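Local coordinates for protein protoporphyrinogen oxidase (Exiguobacterium sibiricum, PDB 3LOV) that probably oxidises coproporphyrinogen III to coproporphyrin III with molecular oxygen in heme b biosynthesis, using bound FAD as cofactor, at residues K165-E168 with P169-G173. Sequence-based numbering, arbitrary orientation.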
# COMPACT_ATOMS: atom_id res chain seq x y z
N LYS A 165 -16.71 -14.09 1.75
CA LYS A 165 -17.47 -13.19 2.61
C LYS A 165 -16.62 -12.51 3.67
O LYS A 165 -17.00 -11.43 4.18
CB LYS A 165 -18.64 -13.92 3.29
CG LYS A 165 -19.69 -14.43 2.30
CD LYS A 165 -20.83 -15.19 3.01
CE LYS A 165 -21.97 -15.49 2.04
NZ LYS A 165 -23.22 -15.93 2.73
N LEU A 166 -15.52 -13.13 4.08
CA LEU A 166 -14.71 -12.52 5.17
C LEU A 166 -13.23 -12.28 4.83
O LEU A 166 -12.75 -11.15 4.97
CB LEU A 166 -14.85 -13.34 6.44
CG LEU A 166 -14.03 -12.79 7.61
CD1 LEU A 166 -14.39 -11.34 7.92
CD2 LEU A 166 -14.15 -13.73 8.82
N ILE A 167 -12.52 -13.30 4.37
CA ILE A 167 -11.06 -13.22 4.28
C ILE A 167 -10.62 -12.24 3.19
O ILE A 167 -9.80 -11.37 3.43
CB ILE A 167 -10.42 -14.56 3.97
CG1 ILE A 167 -10.89 -15.66 4.94
CG2 ILE A 167 -8.89 -14.45 4.06
CD1 ILE A 167 -10.53 -15.42 6.34
N GLU A 168 -11.17 -12.38 2.01
CA GLU A 168 -10.82 -11.48 0.93
C GLU A 168 -11.01 -10.02 1.28
O GLU A 168 -10.07 -9.24 1.13
CB GLU A 168 -11.53 -11.83 -0.40
CG GLU A 168 -11.21 -10.86 -1.52
CD GLU A 168 -11.63 -11.42 -2.88
OE1 GLU A 168 -12.83 -11.72 -3.04
OE2 GLU A 168 -10.77 -11.61 -3.74
N PRO A 169 -12.22 -9.61 1.69
CA PRO A 169 -12.34 -8.19 1.98
C PRO A 169 -11.52 -7.73 3.20
O PRO A 169 -11.00 -6.63 3.20
CB PRO A 169 -13.84 -8.00 2.22
CG PRO A 169 -14.41 -9.32 2.40
CD PRO A 169 -13.52 -10.28 1.68
N LEU A 170 -11.38 -8.60 4.20
CA LEU A 170 -10.54 -8.31 5.39
C LEU A 170 -9.07 -8.14 5.02
O LEU A 170 -8.45 -7.11 5.28
CB LEU A 170 -10.67 -9.45 6.41
CG LEU A 170 -10.01 -9.25 7.76
CD1 LEU A 170 -10.62 -8.08 8.53
CD2 LEU A 170 -10.10 -10.57 8.59
N LEU A 171 -8.51 -9.14 4.38
CA LEU A 171 -7.10 -9.13 4.07
C LEU A 171 -6.74 -8.14 2.95
O LEU A 171 -5.67 -7.56 2.99
CB LEU A 171 -6.58 -10.55 3.77
CG LEU A 171 -6.63 -11.57 4.95
CD1 LEU A 171 -5.79 -12.84 4.56
CD2 LEU A 171 -6.14 -11.00 6.32
N SER A 172 -7.64 -7.92 1.98
CA SER A 172 -7.39 -6.95 0.92
C SER A 172 -7.50 -5.52 1.42
O SER A 172 -6.73 -4.66 0.97
CB SER A 172 -8.33 -7.16 -0.27
OG SER A 172 -7.88 -8.32 -0.95
N GLY A 173 -8.44 -5.26 2.31
CA GLY A 173 -8.57 -3.92 2.90
C GLY A 173 -8.74 -2.88 1.80
O GLY A 173 -9.32 -3.19 0.75
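Leu170, Leu171 and Ser172 each donate a backbone N-H to the carbonyl four residues back, on Leu166, Ile167 and Glu168, in the last turns of helix 160-172. The middle bond is the shortest, 2.7 Å from Leu171 N to Ile167 O, and nearly straight, with 169° at the hydrogen. Pro169 has no N-H to give, and the helix kinks here: its ring fills the position of the missing bond, with CG 3.8 Å from Lys165 O and CD 3.5 Å from Leu166 O. Ile167 and Leu171 run side by side, and with CG2 anti to its backbone N (CG1 at chi1 -52°), Ile167 turns that methyl onto Leu171 CD1 at 3.5 Å. One residue earlier along the helix, Leu166 CD1 and Leu170 CD2 meet more loosely, 4.4 Å apart. Glu168, a buried residue, extends with CG anti to the backbone N (chi1 178°), and its OE2 takes the amide of Ile179, with Arg334 a weak, distant ion pair. Ser172 OG bonds to Gly177 O, so the chain that follows the helix is tied back to its last turn. Gly173, at positive phi, is the first residue to leave the helical conformation, near the bound FAD. Farther back along the helix, Lys165 forms a salt bridge with Glu126 of helix 124-135, while Leu170 and Leu171 pack on Ile101 and Met107 in the loops after strands 97-100 and 105-106.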